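Local coordinates for protein putidaredoxin reductase (Pseudomonas putida, PDB 1Q1R) that probably passes electrons from a reduced nicotinamide nucleotide through its bound FAD to putidaredoxin, the iron-sulfur partner of the cytochrome P450cam monooxygenase, at residues Leu101-Arg113 and Asp276-Phe288. Sequence-based numbering, arbitrary orientation.
Sequences LDYDRLVLATGGR and DPLIMAVGDCARF. With FAD (flavin-adenine dinucleotide), chain C.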
loop_
_atom_site.group_PDB
_atom_site.type_symbol
_atom_site.label_atom_id
_atom_site.label_comp_id
_atom_site.label_asym_id
_atom_site.label_seq_id
_atom_site.Cartn_x
_atom_site.Cartn_y
_atom_site.Cartn_z
ATOM N N LEU A 101 25.648 14.582 -3.032
ATOM C CA LEU A 101 26.190 13.229 -3.016
ATOM C C LEU A 101 26.327 12.715 -4.441
ATOM O O LEU A 101 25.384 12.803 -5.228
ATOM C CB LEU A 101 25.271 12.294 -2.226
ATOM C CG LEU A 101 24.974 12.646 -0.767
ATOM C CD1 LEU A 101 24.005 11.619 -0.191
ATOM C CD2 LEU A 101 26.265 12.679 0.038
ATOM N N ASP A 102 27.500 12.181 -4.768
ATOM C CA ASP A 102 27.748 11.653 -6.105
ATOM C C ASP A 102 27.199 10.237 -6.232
ATOM O O ASP A 102 27.207 9.465 -5.268
ATOM C CB ASP A 102 29.248 11.639 -6.416
ATOM C CG ASP A 102 29.872 13.017 -6.347
ATOM O OD1 ASP A 102 29.274 13.975 -6.882
ATOM O OD2 ASP A 102 30.970 13.141 -5.765
ATOM N N TYR A 103 26.730 9.898 -7.428
ATOM C CA TYR A 103 26.181 8.572 -7.667
ATOM C C TYR A 103 26.524 8.040 -9.047
ATOM O O TYR A 103 26.702 8.800 -9.999
ATOM C CB TYR A 103 24.656 8.596 -7.497
ATOM C CG TYR A 103 23.900 9.379 -8.558
ATOM C CD1 TYR A 103 23.690 8.849 -9.834
ATOM C CD2 TYR A 103 23.385 10.644 -8.283
ATOM C CE1 TYR A 103 22.984 9.560 -10.808
ATOM C CE2 TYR A 103 22.676 11.364 -9.247
ATOM C CZ TYR A 103 22.481 10.816 -10.506
ATOM O OH TYR A 103 21.786 11.527 -11.461
ATOM N N ASP A 104 26.627 6.721 -9.140
ATOM C CA ASP A 104 26.892 6.055 -10.406
ATOM C C ASP A 104 25.544 5.449 -10.769
ATOM O O ASP A 104 25.178 5.352 -11.940
ATOM C CB ASP A 104 27.944 4.958 -10.233
ATOM C CG ASP A 104 29.323 5.519 -9.949
ATOM O OD1 ASP A 104 29.815 6.317 -10.775
ATOM O OD2 ASP A 104 29.915 5.167 -8.907
ATOM N N ARG A 105 24.809 5.064 -9.727
ATOM C CA ARG A 105 23.477 4.479 -9.845
ATOM C C ARG A 105 22.569 5.140 -8.809
ATOM O O ARG A 105 22.888 5.166 -7.624
ATOM C CB ARG A 105 23.532 2.965 -9.598
ATOM C CG ARG A 105 23.755 2.128 -10.851
ATOM C CD ARG A 105 25.009 2.544 -11.583
ATOM N NE ARG A 105 24.851 2.441 -13.030
ATOM C CZ ARG A 105 24.947 1.309 -13.717
ATOM N NH1 ARG A 105 25.208 0.169 -13.092
ATOM N NH2 ARG A 105 24.777 1.321 -15.032
ATOM N N LEU A 106 21.445 5.677 -9.264
ATOM C CA LEU A 106 20.497 6.336 -8.375
ATOM C C LEU A 106 19.158 5.595 -8.352
ATOM O O LEU A 106 18.616 5.232 -9.399
ATOM C CB LEU A 106 20.285 7.784 -8.825
ATOM C CG LEU A 106 19.350 8.659 -7.986
ATOM C CD1 LEU A 106 19.860 8.735 -6.554
ATOM C CD2 LEU A 106 19.259 10.049 -8.604
ATOM N N VAL A 107 18.635 5.368 -7.151
ATOM C CA VAL A 107 17.359 4.682 -6.983
ATOM C C VAL A 107 16.387 5.579 -6.229
ATOM O O VAL A 107 16.657 5.993 -5.102
ATOM C CB VAL A 107 17.523 3.365 -6.193
ATOM C CG1 VAL A 107 16.157 2.711 -5.969
ATOM C CG2 VAL A 107 18.452 2.419 -6.944
ATOM N N LEU A 108 15.260 5.883 -6.860
ATOM C CA LEU A 108 14.247 6.719 -6.241
ATOM C C LEU A 108 13.152 5.849 -5.620
ATOM O O LEU A 108 12.289 5.310 -6.321
ATOM C CB LEU A 108 13.650 7.676 -7.276
ATOM C CG LEU A 108 14.679 8.593 -7.965
ATOM C CD1 LEU A 108 13.964 9.547 -8.904
ATOM C CD2 LEU A 108 15.473 9.375 -6.913
ATOM N N ALA A 109 13.212 5.712 -4.298
ATOM C CA ALA A 109 12.248 4.923 -3.538
ATOM C C ALA A 109 11.520 5.908 -2.631
ATOM O O ALA A 109 11.460 5.732 -1.415
ATOM C CB ALA A 109 12.983 3.880 -2.706
ATOM N N THR A 110 10.954 6.935 -3.257
ATOM C CA THR A 110 10.273 8.023 -2.568
ATOM C C THR A 110 8.862 7.786 -2.051
ATOM O O THR A 110 8.310 8.644 -1.366
ATOM C CB THR A 110 10.250 9.268 -3.468
ATOM O OG1 THR A 110 9.586 8.953 -4.700
ATOM C CG2 THR A 110 11.667 9.720 -3.770
ATOM N N GLY A 111 8.276 6.643 -2.388
ATOM C CA GLY A 111 6.937 6.334 -1.922
ATOM C C GLY A 111 5.890 7.385 -2.243
ATOM O O GLY A 111 5.857 7.933 -3.345
ATOM N N GLY A 112 5.024 7.659 -1.273
ATOM C CA GLY A 112 3.983 8.648 -1.472
ATOM C C GLY A 112 3.639 9.349 -0.173
ATOM O O GLY A 112 4.181 9.011 0.882
ATOM N N ARG A 113 2.744 10.328 -0.253
ATOM C CA ARG A 113 2.309 11.082 0.916
ATOM C C ARG A 113 0.780 11.112 0.954
ATOM O O ARG A 113 0.126 11.047 -0.087
ATOM C CB ARG A 113 2.866 12.507 0.858
ATOM C CG ARG A 113 2.516 13.263 -0.418
ATOM C CD ARG A 113 3.038 14.692 -0.369
ATOM N NE ARG A 113 2.585 15.485 -1.510
ATOM C CZ ARG A 113 3.181 15.515 -2.697
ATOM N NH1 ARG A 113 4.277 14.796 -2.920
ATOM N NH2 ARG A 113 2.680 16.270 -3.666
ATOM N N ASP A 276 15.955 8.447 -17.447
ATOM C CA ASP A 276 17.405 8.505 -17.316
ATOM C C ASP A 276 17.937 7.129 -16.941
ATOM O O ASP A 276 17.572 6.571 -15.905
ATOM C CB ASP A 276 17.797 9.543 -16.256
ATOM C CG ASP A 276 19.302 9.666 -16.072
ATOM O OD1 ASP A 276 19.756 10.738 -15.614
ATOM O OD2 ASP A 276 20.032 8.697 -16.371
ATOM N N PRO A 277 18.815 6.567 -17.786
ATOM C CA PRO A 277 19.452 5.255 -17.633
ATOM C C PRO A 277 20.037 4.943 -16.258
ATOM O O PRO A 277 19.882 3.831 -15.753
ATOM C CB PRO A 277 20.531 5.273 -18.712
ATOM C CG PRO A 277 19.897 6.086 -19.790
ATOM C CD PRO A 277 19.292 7.231 -19.013
ATOM N N LEU A 278 20.715 5.916 -15.658
ATOM C CA LEU A 278 21.336 5.707 -14.355
ATOM C C LEU A 278 20.367 5.899 -13.185
ATOM O O LEU A 278 20.735 5.675 -12.032
ATOM C CB LEU A 278 22.542 6.646 -14.180
ATOM C CG LEU A 278 23.624 6.723 -15.269
ATOM C CD1 LEU A 278 24.107 5.330 -15.645
ATOM C CD2 LEU A 278 23.063 7.430 -16.486
ATOM N N ILE A 279 19.137 6.309 -13.477
ATOM C CA ILE A 279 18.144 6.528 -12.426
ATOM C C ILE A 279 16.968 5.559 -12.520
ATOM O O ILE A 279 16.300 5.469 -13.552
ATOM C CB ILE A 279 17.570 7.966 -12.477
ATOM C CG1 ILE A 279 18.704 8.996 -12.430
ATOM C CG2 ILE A 279 16.618 8.188 -11.303
ATOM C CD1 ILE A 279 18.234 10.426 -12.650
ATOM N N MET A 280 16.717 4.837 -11.432
ATOM C CA MET A 280 15.608 3.888 -11.378
ATOM C C MET A 280 14.587 4.350 -10.334
ATOM O O MET A 280 14.885 5.211 -9.508
ATOM C CB MET A 280 16.126 2.493 -11.006
ATOM C CG MET A 280 17.168 1.928 -11.958
ATOM S SD MET A 280 17.758 0.282 -11.479
ATOM C CE MET A 280 18.717 0.658 -10.089
ATOM N N ALA A 281 13.381 3.787 -10.389
ATOM C CA ALA A 281 12.326 4.110 -9.426
ATOM C C ALA A 281 11.793 2.780 -8.897
ATOM O O ALA A 281 11.875 1.763 -9.587
ATOM C CB ALA A 281 11.214 4.905 -10.088
ATOM N N VAL A 282 11.239 2.783 -7.685
ATOM C CA VAL A 282 10.750 1.542 -7.083
ATOM C C VAL A 282 9.724 1.788 -5.975
ATOM O O VAL A 282 9.798 2.792 -5.265
ATOM C CB VAL A 282 11.945 0.752 -6.493
ATOM C CG1 VAL A 282 12.618 1.575 -5.409
ATOM C CG2 VAL A 282 11.496 -0.591 -5.945
ATOM N N GLY A 283 8.768 0.869 -5.835
ATOM C CA GLY A 283 7.764 0.986 -4.791
ATOM C C GLY A 283 6.501 1.746 -5.138
ATOM O O GLY A 283 6.094 1.805 -6.296
ATOM N N ASP A 284 5.875 2.324 -4.114
ATOM C CA ASP A 284 4.641 3.088 -4.270
ATOM C C ASP A 284 4.738 4.207 -5.310
ATOM O O ASP A 284 3.737 4.580 -5.909
ATOM C CB ASP A 284 4.235 3.724 -2.932
ATOM C CG ASP A 284 3.747 2.709 -1.909
ATOM O OD1 ASP A 284 3.920 1.491 -2.121
ATOM O OD2 ASP A 284 3.189 3.143 -0.879
ATOM N N CYS A 285 5.937 4.742 -5.512
ATOM C CA CYS A 285 6.124 5.851 -6.446
ATOM C C CYS A 285 6.316 5.458 -7.900
ATOM O O CYS A 285 6.315 6.323 -8.777
ATOM C CB CYS A 285 7.332 6.691 -6.026
ATOM S SG CYS A 285 8.937 5.967 -6.465
ATOM N N ALA A 286 6.472 4.166 -8.164
ATOM C CA ALA A 286 6.733 3.707 -9.524
ATOM C C ALA A 286 5.549 3.280 -10.379
ATOM O O ALA A 286 4.740 2.439 -9.981
ATOM C CB ALA A 286 7.764 2.578 -9.484
ATOM N N ARG A 287 5.452 3.881 -11.562
ATOM C CA ARG A 287 4.412 3.519 -12.513
ATOM C C ARG A 287 5.135 2.666 -13.548
ATOM O O ARG A 287 6.043 3.136 -14.229
ATOM C CB ARG A 287 3.798 4.750 -13.182
ATOM C CG ARG A 287 2.805 4.385 -14.292
ATOM C CD ARG A 287 1.884 5.535 -14.606
ATOM N NE ARG A 287 1.029 5.842 -13.465
ATOM C CZ ARG A 287 -0.011 5.108 -13.089
ATOM N NH1 ARG A 287 -0.339 4.018 -13.769
ATOM N NH2 ARG A 287 -0.726 5.464 -12.031
ATOM N N PHE A 288 4.744 1.402 -13.648
ATOM C CA PHE A 288 5.388 0.485 -14.574
ATOM C C PHE A 288 4.378 -0.196 -15.486
ATOM O O PHE A 288 3.171 -0.139 -15.255
ATOM C CB PHE A 288 6.161 -0.570 -13.786
ATOM C CG PHE A 288 5.281 -1.487 -12.978
ATOM C CD1 PHE A 288 4.937 -2.746 -13.462
ATOM C CD2 PHE A 288 4.781 -1.085 -11.739
ATOM C CE1 PHE A 288 4.108 -3.593 -12.720
ATOM C CE2 PHE A 288 3.950 -1.926 -10.990
ATOM C CZ PHE A 288 3.616 -3.180 -11.483
HETATM P PA FAD C . 7.244 4.820 1.673
HETATM O O1A FAD C . 6.391 6.030 1.585
HETATM O O2A FAD C . 6.976 3.843 2.753
HETATM O O5B FAD C . 8.781 5.259 1.774
HETATM C C5B FAD C . 9.296 6.383 1.052
HETATM C C4B FAD C . 10.207 7.199 1.987
HETATM O O4B FAD C . 11.045 8.114 1.195
HETATM C C3B FAD C . 9.376 8.092 2.921
HETATM O O3B FAD C . 10.010 8.145 4.207
HETATM C C2B FAD C . 9.463 9.447 2.265
HETATM O O2B FAD C . 9.307 10.483 3.240
HETATM C C1B FAD C . 10.887 9.439 1.748
HETATM N N9A FAD C . 11.184 10.512 0.759
HETATM C C8A FAD C . 10.401 10.914 -0.258
HETATM N N7A FAD C . 11.008 11.917 -0.905
HETATM C C5A FAD C . 12.171 12.146 -0.301
HETATM C C6A FAD C . 13.210 13.054 -0.519
HETATM N N6A FAD C . 13.133 13.940 -1.509
HETATM N N1A FAD C . 14.294 13.031 0.296
HETATM C C2A FAD C . 14.380 12.152 1.305
HETATM N N3A FAD C . 13.391 11.275 1.531
HETATM C C4A FAD C . 12.286 11.254 0.747
HETATM N N1 FAD C . 0.658 -3.071 2.044
HETATM C C2 FAD C . 0.326 -4.430 2.001
HETATM O O2 FAD C . 0.714 -5.129 1.066
HETATM N N3 FAD C . -0.441 -4.988 3.040
HETATM C C4 FAD C . -0.867 -4.180 4.120
HETATM O O4 FAD C . -1.499 -4.691 5.043
HETATM C C4X FAD C . -0.534 -2.816 4.159
HETATM N N5 FAD C . -0.894 -2.039 5.221
HETATM C C5X FAD C . -0.525 -0.729 5.325
HETATM C C6 FAD C . -0.896 0.029 6.455
HETATM C C7 FAD C . -0.492 1.379 6.575
HETATM C C7M FAD C . -0.940 2.194 7.803
HETATM C C8 FAD C . 0.296 1.972 5.556
HETATM C C8M FAD C . 0.776 3.427 5.662
HETATM C C9 FAD C . 0.663 1.215 4.429
HETATM C C9A FAD C . 0.255 -0.131 4.307
HETATM N N10 FAD C . 0.630 -0.916 3.183
HETATM C C10 FAD C . 0.234 -2.268 3.117
HETATM C "C1'" FAD C . 1.427 -0.315 2.070
HETATM C "C2'" FAD C . 2.897 -0.729 2.173
HETATM O "O2'" FAD C . 3.351 -0.513 3.513
HETATM C "C3'" FAD C . 3.767 0.070 1.185
HETATM O "O3'" FAD C . 3.230 -0.079 -0.136
HETATM C "C4'" FAD C . 5.217 -0.428 1.212
HETATM O "O4'" FAD C . 5.746 -0.287 2.533
HETATM C "C5'" FAD C . 6.118 0.346 0.234
HETATM O "O5'" FAD C . 6.362 1.695 0.666
HETATM P P FAD C . 7.521 2.547 -0.071
HETATM O O1P FAD C . 8.813 2.212 0.563
HETATM O O2P FAD C . 7.385 2.327 -1.528
HETATM O O3P FAD C . 7.121 4.092 0.228
HETATM O O HOH W 1 22.140 10.789 -14.118
HETATM O O HOH W 2 8.577 4.166 -3.411
#
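Leu106, Val107 and Leu108 of strand 105-108 pair in parallel with Ile279, Met280 and Ala281 of strand 279-281, at the edge of the five-stranded parallel sheet in the FAD-binding Rossmann domain of this glutathione reductase fold; strand 279-281 is the outermost. A ladder of four backbone bonds joins them, from Leu106 N to Leu278 O (2.9 Å) at one end to Val282 N on Leu108 O (3.1 Å, bent to 144° at the hydrogen) at the other. Both faces of this ladder are tightly packed. On one, Leu106 lies alongside Ile279, and Ile279 CG2 reaches Leu108 CD1; strand 6-10 adds Val8 and Val10. Near Ile279 CD1 a water accepts from Tyr103 OH and donates to Asp276 OD1, which also forms a salt bridge with Arg88. On the other face, the Met280 chain bends at its last torsion (chi3 -72°), bringing CE against Val107 CG2 (3.6 Å), while Val282 CG1 touches both Val107 CG1 and Ala109 CB; helix 302-316 touches Met280 and Val282. The looser end is at Arg105 and Leu278, both partly exposed: Leu278 CD1 sits at the edge of the guanidinium, 4.0 Å from Arg105 NE, in van der Waals contact only. Past the strands both segments turn to the cofactor. Cys285 CB packs 3.3 Å from Gly111 O, and Gly111, at positive phi (55°), has its CA 3.1 Å from FAD O3P, where a side chain would collide with O1A. A second water accepts from Gly111 N and donates to Val282 O and FAD O2P, tying both loops to the phosphate. Asp284 N donates to the same O2P, and its carboxylate is shared: OD2 pairs with Arg134, while OD1 accepts the ribityl hydroxyl O3' of FAD at 2.6 Å.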